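Local coordinates for protein heat-inducible transcription repressor HrcA (Thermotoga maritima, PDB 1STZ) that probably acts as a negative regulator of class I heat shock genes, the grpE-dnaK-dnaJ and groELS operons, repressing their transcription by binding DNA, at residues 118-123 with 330-335; 153-156 with 160-163; 165-170 with 294-299. All coordinates share one frame; numbering follows the deposited sequence.

Chain closure at several length scales is well illustrated here. Going from the N terminus, the first segment met is 118-123, on helix 116-131; contact 1 closes only when the end of helix 314-334 arrives, so it encloses both other contacts. Contact 2 is the most local, a hairpin between strands 149-154 and 159-166. Farther on, the turn from strand 159-166 to 169-177 opens contact 3, which the turn after strand 287-296 closes; contacts 2 and 3 therefore follow in series. Contacts 1 and 3 touch, with centres about 9 Å apart, and fasten the three-stranded sheet to the five-stranded one and its helices. All three contacts also reach the second subunit.

Contact 1: 118-123 with 330-335; sequences KVLFLA and EYFTST
Val-119 and Tyr-331 bring together two helices far apart in sequence, 116-131 and 314-334, which pack as a helix pair in the GAF-like C-terminal domain, whose antiparallel sheet has the strand order 2-1-5-4-3. The contact is wholly apolar across the interface and rests on two matched pairs of buried side chains.

Tyr-331 can be followed outward. Its CB lies 4.2 Å from Val-119 CG1. With CG anti to the backbone N (chi1 177°), the ring swings toward helix 116-131, and Tyr-331 CG lies 4.0 Å from Val-119 CG1. Farther out the other branch takes over: Val-119 CG2 sits over the ring centre, 3.8 Å from the centroid and 12° off the normal, a clear CH-pi contact in which Tyr-331 CE1 is the closest ring atom at 3.7 Å. At the tip, OH hydrogen-bonds to Phe-168 O, tying the helix end to a turn of the three-stranded sheet. The opposite face of the ring has Thr-335 OG1 above it, near the rim. A leucine in place of this tyrosine would probably leave Val-119 CG2 without its ring face and Phe-168 O without this hydroxyl partner.

One residue on, Phe-332 meets Leu-120 at about a right angle, Phe-332 CE1 lying 3.7 Å from Leu-120 CD2. Helix 314-334 ends just beyond, where Tyr-331 O is gripped twice: Thr-335 N and Thr-335 OG1 approach from opposite faces of its carbonyl plane, the hydroxyl donating over 2.7 Å.

Contact 2: 153-156 with 160-163; sequences IPVS and LIFS
Ile-153 and Ile-161 form an antiparallel hydrogen-bonded pair, with Ile-153 N donating to Ile-161 O over 2.8 Å and Ile-161 N answering to Ile-153 O over 2.9 Å. Both N-H groups aim almost straight at their acceptors, at 175° and 170°, although the second donor stands above the plane of its carbonyl. Next comes Pro-154 opposite Leu-160, a non-hydrogen-bonded pair with CA atoms 4.4 Å apart, so the missing N-H of proline costs this pair no bond. These strands, 149-154 and 159-166, make a beta hairpin, and 159-166 is the middle strand of a three-stranded antiparallel sheet that also includes 169-177. Past the strand end, Val-155 turns back over the neighbouring strand. Its CG1, set anti to the carbonyl carbon (chi1 -62°), lies 3.7 Å from Ile-161 CD1, on the face that also carries Ile-153. On that face Ile-153 CD1 also rests 3.7 Å from Ile-161 O. This face meets the second subunit, where Ile-153 and Val-155 pack on its Ile-153 and Val-155 O accepts a hydrogen bond from its Arg-149. On the other face, Pro-154 and Leu-160 both touch Trp-184 of helix 184-195.

Contact 3: 165-170 with 294-299; sequences LTEFGV and YFKGES
Lys-296 N donates to Ser-299 O over 2.8 Å, and Ser-299 N returns a longer bond to Lys-296 O, closing a type II' beta turn between strands 287-296 and 299-309. Facing it is a second beta hairpin, whose type I turn runs from Thr-166 to Gly-169 and links strands 159-166 and 169-177; Thr-166 N to Gly-169 O, 2.9 Å, is its shorter bond. The contact thus sets a turn of the three-stranded sheet against a turn of the five-stranded GAF-like sheet. Glycine suits both turns: Gly-297 has positive phi, and a side chain on Gly-169 would collide with the carbonyl O before it.

Between the two turns, both cross-segment contacts fall on Lys-296. Its chain leaves the backbone extended, then bends at chi3 and chi4 (67° and 61°), so that its methylenes rather than its ammonium meet the other turn. Lys-296 CD lies 3.2 Å from Glu-167 OE2 and 3.9 Å from Phe-168 CE2, and both side chains cross the lysine at about a right angle. Lys-296 NZ stays 4.5 Å from Glu-167 OE2, too far for a salt bridge, although the opposite charges may still attract through space.

Phe-168 is the buried partner. Its ring packs on Pro-140, Leu-145 and Ile-301 and meets Phe-332 edge-to-face, while the lysine turn is held to helix 314-334 by Gly-297 N bonding to Thr-333 OG1. Glu-167, by contrast, is partly exposed. Its CG lies between the backbone N and the carbonyl carbon (chi1 68°), which sets this methylene over the centre of the Phe-168 ring, 3.7 Å above the ring plane.

Contact 1: 118-123 with 330-335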
ATOM      1  N   LYS A 118       3.041   8.269 -15.177  1.00 19.97           N
ATOM      2  CA  LYS A 118       2.447   7.431 -14.146  1.00 20.45           C
ATOM      3  C   LYS A 118       3.222   7.540 -12.802  1.00 19.29           C
ATOM      4  O   LYS A 118       2.621   7.466 -11.722  1.00 18.52           O
ATOM      5  CB  LYS A 118       2.375   5.978 -14.636  1.00 21.14           C
ATOM      6  CG  LYS A 118       1.780   4.991 -13.644  1.00 24.31           C
ATOM      7  CD  LYS A 118       0.310   5.286 -13.350  1.00 29.15           C
ATOM      8  CE  LYS A 118      -0.305   4.191 -12.470  1.00 30.75           C
ATOM      9  NZ  LYS A 118      -1.766   4.028 -12.727  1.00 33.70           N
ATOM     10  N   VAL A 119       4.533   7.729 -12.871  1.00 18.15           N
ATOM     11  CA  VAL A 119       5.328   7.878 -11.661  1.00 18.59           C
ATOM     12  C   VAL A 119       4.973   9.203 -10.970  1.00 18.56           C
ATOM     13  O   VAL A 119       4.811   9.229  -9.764  1.00 18.08           O
ATOM     14  CB  VAL A 119       6.851   7.813 -11.911  1.00 18.67           C
ATOM     15  CG1 VAL A 119       7.595   8.153 -10.640  1.00 18.53           C
ATOM     16  CG2 VAL A 119       7.262   6.429 -12.381  1.00 19.10           C
ATOM     17  N   LEU A 120       4.836  10.279 -11.737  1.00 19.02           N
ATOM     18  CA  LEU A 120       4.414  11.573 -11.196  1.00 19.94           C
ATOM     19  C   LEU A 120       2.990  11.487 -10.639  1.00 20.24           C
ATOM     20  O   LEU A 120       2.683  12.093  -9.612  1.00 20.86           O
ATOM     21  CB  LEU A 120       4.481  12.671 -12.263  1.00 19.74           C
ATOM     22  CG  LEU A 120       5.859  12.982 -12.852  1.00 21.21           C
ATOM     23  CD1 LEU A 120       5.761  14.087 -13.911  1.00 22.12           C
ATOM     24  CD2 LEU A 120       6.880  13.330 -11.773  1.00 21.44           C
ATOM     25  N   PHE A 121       2.131  10.741 -11.320  1.00 20.52           N
ATOM     26  CA  PHE A 121       0.745  10.527 -10.895  1.00 20.97           C
ATOM     27  C   PHE A 121       0.681   9.859  -9.514  1.00 20.55           C
ATOM     28  O   PHE A 121      -0.080  10.280  -8.647  1.00 20.40           O
ATOM     29  CB  PHE A 121      -0.012   9.641 -11.906  1.00 21.33           C
ATOM     30  CG  PHE A 121      -1.471   9.414 -11.536  1.00 23.76           C
ATOM     31  CD1 PHE A 121      -1.861   8.293 -10.828  1.00 25.49           C
ATOM     32  CD2 PHE A 121      -2.442  10.359 -11.860  1.00 25.98           C
ATOM     33  CE1 PHE A 121      -3.198   8.101 -10.470  1.00 26.41           C
ATOM     34  CE2 PHE A 121      -3.784  10.166 -11.511  1.00 25.51           C
ATOM     35  CZ  PHE A 121      -4.157   9.046 -10.813  1.00 25.37           C
ATOM     36  N   LEU A 122       1.481   8.807  -9.323  1.00 19.72           N
ATOM     37  CA  LEU A 122       1.504   8.092  -8.064  1.00 19.62           C
ATOM     38  C   LEU A 122       2.066   8.949  -6.943  1.00 18.97           C
ATOM     39  O   LEU A 122       1.534   8.948  -5.849  1.00 17.83           O
ATOM     40  CB  LEU A 122       2.297   6.800  -8.174  1.00 19.71           C
ATOM     41  CG  LEU A 122       1.640   5.744  -9.058  1.00 22.08           C
ATOM     42  CD1 LEU A 122       2.648   4.666  -9.443  1.00 23.92           C
ATOM     43  CD2 LEU A 122       0.434   5.128  -8.352  1.00 23.51           C
ATOM     44  N   ALA A 123       3.141   9.667  -7.229  1.00 18.53           N
ATOM     45  CA  ALA A 123       3.764  10.540  -6.246  1.00 19.58           C
ATOM     46  C   ALA A 123       2.807  11.638  -5.773  1.00 19.68           C
ATOM     47  O   ALA A 123       2.663  11.843  -4.575  1.00 21.08           O
ATOM     48  CB  ALA A 123       5.076  11.152  -6.791  1.00 19.02           C
ATOM     49  N   GLU A 330      15.182   9.899  -7.465  1.00 22.07           N
ATOM     50  CA  GLU A 330      15.751   8.566  -7.703  1.00 22.50           C
ATOM     51  C   GLU A 330      15.238   7.956  -9.007  1.00 21.85           C
ATOM     52  O   GLU A 330      16.030   7.402  -9.787  1.00 20.46           O
ATOM     53  CB  GLU A 330      15.393   7.617  -6.590  1.00 22.82           C
ATOM     54  CG  GLU A 330      16.561   7.150  -5.768  1.00 27.92           C
ATOM     55  CD  GLU A 330      16.095   6.596  -4.431  1.00 32.77           C
ATOM     56  OE1 GLU A 330      16.645   7.030  -3.397  1.00 35.36           O
ATOM     57  OE2 GLU A 330      15.168   5.737  -4.432  1.00 35.69           O
ATOM     58  N   TYR A 331      13.915   8.018  -9.215  1.00 20.95           N
ATOM     59  CA  TYR A 331      13.339   7.544 -10.455  1.00 20.51           C
ATOM     60  C   TYR A 331      13.968   8.288 -11.662  1.00 20.67           C
ATOM     61  O   TYR A 331      14.453   7.669 -12.595  1.00 19.86           O
ATOM     62  CB  TYR A 331      11.802   7.650 -10.494  1.00 20.62           C
ATOM     63  CG  TYR A 331      11.305   7.197 -11.856  1.00 19.85           C
ATOM     64  CD1 TYR A 331      11.094   5.846 -12.137  1.00 19.94           C
ATOM     65  CD2 TYR A 331      11.164   8.104 -12.886  1.00 19.91           C
ATOM     66  CE1 TYR A 331      10.696   5.433 -13.412  1.00 19.49           C
ATOM     67  CE2 TYR A 331      10.783   7.704 -14.164  1.00 21.22           C
ATOM     68  CZ  TYR A 331      10.551   6.369 -14.424  1.00 21.52           C
ATOM     69  OH  TYR A 331      10.167   6.005 -15.709  1.00 23.79           O
ATOM     70  N   PHE A 332      13.962   9.613 -11.637  1.00 21.34           N
ATOM     71  CA  PHE A 332      14.397  10.393 -12.806  1.00 21.81           C
ATOM     72  C   PHE A 332      15.901  10.262 -13.074  1.00 22.22           C
ATOM     73  O   PHE A 332      16.328  10.190 -14.242  1.00 22.08           O
ATOM     74  CB  PHE A 332      13.901  11.845 -12.719  1.00 21.50           C
ATOM     75  CG  PHE A 332      12.473  11.983 -13.124  1.00 21.97           C
ATOM     76  CD1 PHE A 332      11.445  11.809 -12.202  1.00 20.33           C
ATOM     77  CD2 PHE A 332      12.145  12.196 -14.454  1.00 22.59           C
ATOM     78  CE1 PHE A 332      10.137  11.870 -12.605  1.00 20.80           C
ATOM     79  CE2 PHE A 332      10.829  12.280 -14.861  1.00 22.45           C
ATOM     80  CZ  PHE A 332       9.818  12.113 -13.941  1.00 21.68           C
ATOM     81  N   THR A 333      16.675  10.139 -11.999  1.00 23.01           N
ATOM     82  CA  THR A 333      18.122   9.988 -12.068  1.00 23.39           C
ATOM     83  C   THR A 333      18.564   8.598 -12.523  1.00 24.89           C
ATOM     84  O   THR A 333      19.587   8.470 -13.197  1.00 24.37           O
ATOM     85  CB  THR A 333      18.766  10.278 -10.685  1.00 23.10           C
ATOM     86  OG1 THR A 333      18.546  11.636 -10.311  1.00 22.20           O
ATOM     87  CG2 THR A 333      20.299  10.174 -10.736  1.00 23.44           C
ATOM     88  N   SER A 334      17.834   7.563 -12.114  1.00 26.27           N
ATOM     89  CA  SER A 334      18.189   6.189 -12.472  1.00 27.85           C
ATOM     90  C   SER A 334      17.780   5.927 -13.915  1.00 29.99           C
ATOM     91  O   SER A 334      18.367   5.123 -14.599  1.00 29.57           O
ATOM     92  CB  SER A 334      17.525   5.179 -11.539  1.00 27.47           C
ATOM     93  OG  SER A 334      16.127   5.139 -11.753  1.00 27.12           O
ATOM     94  N   THR A 335      16.760   6.638 -14.361  1.00 33.18           N
ATOM     95  CA  THR A 335      16.378   6.666 -15.758  1.00 36.01           C
ATOM     96  C   THR A 335      17.324   7.690 -16.401  1.00 38.60           C
ATOM     97  O   THR A 335      16.901   8.786 -16.806  1.00 39.08           O
ATOM     98  CB  THR A 335      14.882   7.084 -15.871  1.00 36.02           C
ATOM     99  OG1 THR A 335      14.104   6.335 -14.930  1.00 35.86           O
ATOM    100  CG2 THR A 335      14.288   6.689 -17.200  1.00 36.81           C
TER

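Contact 2: 153-156 with 160-163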
ATOM      1  N   ILE A 153       3.976  -0.786 -32.629  1.00 21.13           N
ATOM      2  CA  ILE A 153       3.956  -2.253 -32.474  1.00 21.79           C
ATOM      3  C   ILE A 153       2.599  -2.898 -32.806  1.00 21.91           C
ATOM      4  O   ILE A 153       1.656  -2.748 -32.056  1.00 21.73           O
ATOM      5  CB  ILE A 153       4.337  -2.594 -31.019  1.00 21.93           C
ATOM      6  CG1 ILE A 153       5.754  -2.090 -30.714  1.00 22.44           C
ATOM      7  CG2 ILE A 153       4.238  -4.083 -30.769  1.00 22.64           C
ATOM      8  CD1 ILE A 153       5.773  -0.880 -29.886  1.00 23.09           C
ATOM      9  N   PRO A 154       2.479  -3.625 -33.907  1.00 22.66           N
ATOM     10  CA  PRO A 154       1.224  -4.343 -34.176  1.00 23.46           C
ATOM     11  C   PRO A 154       1.012  -5.514 -33.204  1.00 24.00           C
ATOM     12  O   PRO A 154       1.792  -6.461 -33.245  1.00 24.13           O
ATOM     13  CB  PRO A 154       1.389  -4.859 -35.619  1.00 23.20           C
ATOM     14  CG  PRO A 154       2.709  -4.346 -36.109  1.00 22.85           C
ATOM     15  CD  PRO A 154       3.482  -3.831 -34.964  1.00 22.73           C
ATOM     16  N   VAL A 155      -0.004  -5.437 -32.345  1.00 24.60           N
ATOM     17  CA  VAL A 155      -0.333  -6.547 -31.444  1.00 24.93           C
ATOM     18  C   VAL A 155      -1.323  -7.521 -32.069  1.00 25.32           C
ATOM     19  O   VAL A 155      -1.312  -8.697 -31.728  1.00 26.01           O
ATOM     20  CB  VAL A 155      -0.834  -6.079 -30.060  1.00 25.29           C
ATOM     21  CG1 VAL A 155       0.251  -5.290 -29.350  1.00 25.54           C
ATOM     22  CG2 VAL A 155      -2.123  -5.260 -30.149  1.00 25.28           C
ATOM     23  N   SER A 156      -2.164  -7.054 -32.989  1.00 25.23           N
ATOM     24  CA  SER A 156      -2.981  -7.962 -33.805  1.00 24.98           C
ATOM     25  C   SER A 156      -3.414  -7.291 -35.107  1.00 24.77           C
ATOM     26  O   SER A 156      -2.965  -6.186 -35.415  1.00 25.04           O
ATOM     27  CB  SER A 156      -4.206  -8.445 -33.013  1.00 24.96           C
ATOM     28  OG  SER A 156      -5.097  -7.378 -32.747  1.00 25.04           O
ATOM     29  N   LEU A 160      -2.866  -1.666 -32.623  1.00 17.55           N
ATOM     30  CA  LEU A 160      -1.505  -1.166 -32.742  1.00 17.84           C
ATOM     31  C   LEU A 160      -1.155  -0.436 -31.460  1.00 17.37           C
ATOM     32  O   LEU A 160      -1.995   0.268 -30.923  1.00 17.00           O
ATOM     33  CB  LEU A 160      -1.451  -0.170 -33.904  1.00 18.32           C
ATOM     34  CG  LEU A 160      -0.112   0.200 -34.535  1.00 19.59           C
ATOM     35  CD1 LEU A 160      -0.303   0.569 -36.011  1.00 19.98           C
ATOM     36  CD2 LEU A 160       0.547   1.339 -33.801  1.00 20.94           C
ATOM     37  N   ILE A 161       0.072  -0.571 -30.967  1.00 16.88           N
ATOM     38  CA  ILE A 161       0.503   0.250 -29.848  1.00 16.94           C
ATOM     39  C   ILE A 161       1.585   1.238 -30.262  1.00 16.70           C
ATOM     40  O   ILE A 161       2.644   0.860 -30.747  1.00 16.97           O
ATOM     41  CB  ILE A 161       0.952  -0.613 -28.634  1.00 17.31           C
ATOM     42  CG1 ILE A 161      -0.254  -1.357 -28.055  1.00 18.23           C
ATOM     43  CG2 ILE A 161       1.552   0.278 -27.561  1.00 17.15           C
ATOM     44  CD1 ILE A 161       0.094  -2.427 -27.049  1.00 20.06           C
ATOM     45  N   PHE A 162       1.284   2.520 -30.082  1.00 16.50           N
ATOM     46  CA  PHE A 162       2.217   3.597 -30.355  1.00 16.06           C
ATOM     47  C   PHE A 162       2.836   4.048 -29.046  1.00 16.29           C
ATOM     48  O   PHE A 162       2.183   4.036 -28.016  1.00 16.37           O
ATOM     49  CB  PHE A 162       1.494   4.771 -31.036  1.00 15.36           C
ATOM     50  CG  PHE A 162       2.270   6.066 -31.013  1.00 15.30           C
ATOM     51  CD1 PHE A 162       3.237   6.335 -31.975  1.00 16.23           C
ATOM     52  CD2 PHE A 162       2.021   7.022 -30.039  1.00 13.89           C
ATOM     53  CE1 PHE A 162       3.944   7.536 -31.956  1.00 15.64           C
ATOM     54  CE2 PHE A 162       2.725   8.201 -30.018  1.00 14.65           C
ATOM     55  CZ  PHE A 162       3.690   8.458 -30.980  1.00 14.50           C
ATOM     56  N   SER A 163       4.089   4.476 -29.103  1.00 16.64           N
ATOM     57  CA  SER A 163       4.741   5.150 -27.987  1.00 17.52           C
ATOM     58  C   SER A 163       6.033   5.805 -28.441  1.00 17.72           C
ATOM     59  O   SER A 163       6.487   5.599 -29.556  1.00 17.57           O
ATOM     60  CB  SER A 163       5.037   4.186 -26.834  1.00 17.68           C
ATOM     61  OG  SER A 163       5.743   3.049 -27.292  1.00 19.39           O
TER

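Contact 3: 165-170 with 294-299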
ATOM      1  N   LEU A 165      10.097   6.879 -26.979  1.00 18.93           N
ATOM      2  CA  LEU A 165      11.114   6.744 -25.957  1.00 19.60           C
ATOM      3  C   LEU A 165      11.700   8.120 -25.738  1.00 18.75           C
ATOM      4  O   LEU A 165      11.968   8.846 -26.683  1.00 16.82           O
ATOM      5  CB  LEU A 165      12.236   5.824 -26.414  1.00 19.72           C
ATOM      6  CG  LEU A 165      12.552   4.658 -25.502  1.00 24.67           C
ATOM      7  CD1 LEU A 165      12.951   5.173 -24.117  1.00 26.55           C
ATOM      8  CD2 LEU A 165      11.356   3.689 -25.412  1.00 26.47           C
ATOM      9  N   THR A 166      11.960   8.415 -24.482  1.00 18.57           N
ATOM     10  CA  THR A 166      12.523   9.669 -24.068  1.00 19.45           C
ATOM     11  C   THR A 166      13.646   9.340 -23.066  1.00 19.67           C
ATOM     12  O   THR A 166      13.793   8.189 -22.717  1.00 19.70           O
ATOM     13  CB  THR A 166      11.325  10.442 -23.499  1.00 19.78           C
ATOM     14  OG1 THR A 166      10.914  11.464 -24.430  1.00 21.13           O
ATOM     15  CG2 THR A 166      11.586  11.087 -22.207  1.00 18.49           C
ATOM     16  N   GLU A 167      14.438  10.317 -22.616  1.00 20.14           N
ATOM     17  CA  GLU A 167      15.468  10.065 -21.592  1.00 20.79           C
ATOM     18  C   GLU A 167      14.878   9.638 -20.245  1.00 21.02           C
ATOM     19  O   GLU A 167      15.586   9.040 -19.426  1.00 21.59           O
ATOM     20  CB  GLU A 167      16.412  11.270 -21.415  1.00 20.62           C
ATOM     21  CG  GLU A 167      15.770  12.509 -20.795  1.00 23.27           C
ATOM     22  CD  GLU A 167      16.790  13.549 -20.378  1.00 24.94           C
ATOM     23  OE1 GLU A 167      16.617  14.734 -20.739  1.00 27.27           O
ATOM     24  OE2 GLU A 167      17.781  13.173 -19.707  1.00 27.78           O
ATOM     25  N   PHE A 168      13.593   9.931 -20.033  1.00 20.81           N
ATOM     26  CA  PHE A 168      12.856   9.580 -18.815  1.00 21.04           C
ATOM     27  C   PHE A 168      11.973   8.332 -18.907  1.00 21.27           C
ATOM     28  O   PHE A 168      11.269   8.008 -17.955  1.00 21.93           O
ATOM     29  CB  PHE A 168      11.969  10.762 -18.402  1.00 21.27           C
ATOM     30  CG  PHE A 168      12.725  12.033 -18.189  1.00 20.90           C
ATOM     31  CD1 PHE A 168      12.330  13.197 -18.816  1.00 20.65           C
ATOM     32  CD2 PHE A 168      13.865  12.050 -17.392  1.00 21.64           C
ATOM     33  CE1 PHE A 168      13.032  14.381 -18.617  1.00 20.62           C
ATOM     34  CE2 PHE A 168      14.573  13.225 -17.188  1.00 20.93           C
ATOM     35  CZ  PHE A 168      14.154  14.392 -17.795  1.00 21.11           C
ATOM     36  N   GLY A 169      11.978   7.648 -20.044  1.00 21.30           N
ATOM     37  CA  GLY A 169      11.250   6.394 -20.175  1.00 21.24           C
ATOM     38  C   GLY A 169      10.326   6.333 -21.378  1.00 20.76           C
ATOM     39  O   GLY A 169      10.566   6.979 -22.377  1.00 19.74           O
ATOM     40  N   VAL A 170       9.262   5.547 -21.263  1.00 20.84           N
ATOM     41  CA  VAL A 170       8.319   5.330 -22.364  1.00 20.88           C
ATOM     42  C   VAL A 170       7.093   6.212 -22.130  1.00 20.74           C
ATOM     43  O   VAL A 170       6.429   6.110 -21.093  1.00 20.87           O
ATOM     44  CB  VAL A 170       7.914   3.854 -22.414  1.00 20.88           C
ATOM     45  CG1 VAL A 170       7.003   3.567 -23.596  1.00 21.62           C
ATOM     46  CG2 VAL A 170       9.162   2.963 -22.455  1.00 21.18           C
ATOM     47  N   TYR A 294      12.638  18.121  -7.907  1.00 18.82           N
ATOM     48  CA  TYR A 294      13.161  16.793  -8.178  1.00 18.41           C
ATOM     49  C   TYR A 294      14.165  16.911  -9.329  1.00 18.70           C
ATOM     50  O   TYR A 294      14.037  17.795 -10.183  1.00 18.71           O
ATOM     51  CB  TYR A 294      12.033  15.775  -8.449  1.00 17.73           C
ATOM     52  CG  TYR A 294      11.228  15.958  -9.710  1.00 16.73           C
ATOM     53  CD1 TYR A 294      11.425  15.137 -10.817  1.00 16.25           C
ATOM     54  CD2 TYR A 294      10.218  16.890  -9.776  1.00 16.91           C
ATOM     55  CE1 TYR A 294      10.674  15.305 -11.976  1.00 17.15           C
ATOM     56  CE2 TYR A 294       9.463  17.067 -10.931  1.00 16.44           C
ATOM     57  CZ  TYR A 294       9.681  16.274 -12.018  1.00 16.88           C
ATOM     58  OH  TYR A 294       8.905  16.464 -13.154  1.00 17.58           O
ATOM     59  N   PHE A 295      15.168  16.039  -9.313  1.00 18.54           N
ATOM     60  CA  PHE A 295      16.354  16.179 -10.133  1.00 18.92           C
ATOM     61  C   PHE A 295      16.662  14.923 -10.941  1.00 19.75           C
ATOM     62  O   PHE A 295      16.367  13.803 -10.535  1.00 18.21           O
ATOM     63  CB  PHE A 295      17.591  16.428  -9.248  1.00 19.34           C
ATOM     64  CG  PHE A 295      17.585  17.743  -8.511  1.00 17.48           C
ATOM     65  CD1 PHE A 295      16.856  17.892  -7.348  1.00 17.29           C
ATOM     66  CD2 PHE A 295      18.340  18.811  -8.968  1.00 15.85           C
ATOM     67  CE1 PHE A 295      16.851  19.108  -6.659  1.00 17.45           C
ATOM     68  CE2 PHE A 295      18.360  20.013  -8.288  1.00 17.24           C
ATOM     69  CZ  PHE A 295      17.616  20.167  -7.126  1.00 17.51           C
ATOM     70  N   LYS A 296      17.323  15.139 -12.073  1.00 21.23           N
ATOM     71  CA  LYS A 296      18.060  14.101 -12.775  1.00 22.13           C
ATOM     72  C   LYS A 296      19.538  14.359 -12.552  1.00 22.29           C
ATOM     73  O   LYS A 296      20.159  15.115 -13.280  1.00 22.62           O
ATOM     74  CB  LYS A 296      17.709  14.145 -14.262  1.00 22.60           C
ATOM     75  CG  LYS A 296      18.509  13.185 -15.132  1.00 24.41           C
ATOM     76  CD  LYS A 296      18.441  13.568 -16.614  1.00 27.45           C
ATOM     77  CE  LYS A 296      19.131  14.886 -16.927  1.00 29.51           C
ATOM     78  NZ  LYS A 296      20.584  14.837 -16.583  1.00 31.52           N
ATOM     79  N   GLY A 297      20.105  13.741 -11.526  1.00 23.14           N
ATOM     80  CA  GLY A 297      21.477  14.017 -11.136  1.00 23.48           C
ATOM     81  C   GLY A 297      21.536  15.381 -10.479  1.00 24.15           C
ATOM     82  O   GLY A 297      20.829  15.627  -9.507  1.00 23.58           O
ATOM     83  N   GLU A 298      22.370  16.273 -11.014  1.00 25.14           N
ATOM     84  CA  GLU A 298      22.421  17.664 -10.547  1.00 25.80           C
ATOM     85  C   GLU A 298      21.393  18.585 -11.239  1.00 25.67           C
ATOM     86  O   GLU A 298      21.180  19.702 -10.792  1.00 26.05           O
ATOM     87  CB  GLU A 298      23.829  18.242 -10.744  1.00 26.28           C
ATOM     88  CG  GLU A 298      24.953  17.394 -10.150  1.00 28.34           C
ATOM     89  CD  GLU A 298      25.066  17.524  -8.639  1.00 31.36           C
ATOM     90  OE1 GLU A 298      26.200  17.442  -8.118  1.00 33.46           O
ATOM     91  OE2 GLU A 298      24.032  17.707  -7.961  1.00 32.65           O
ATOM     92  N   SER A 299      20.764  18.121 -12.318  1.00 25.43           N
ATOM     93  CA  SER A 299      19.837  18.959 -13.104  1.00 25.42           C
ATOM     94  C   SER A 299      18.401  18.942 -12.584  1.00 24.24           C
ATOM     95  O   SER A 299      17.791  17.891 -12.554  1.00 24.55           O
ATOM     96  CB  SER A 299      19.840  18.498 -14.571  1.00 25.19           C
ATOM     97  OG  SER A 299      21.035  18.917 -15.199  1.00 26.54           O
TER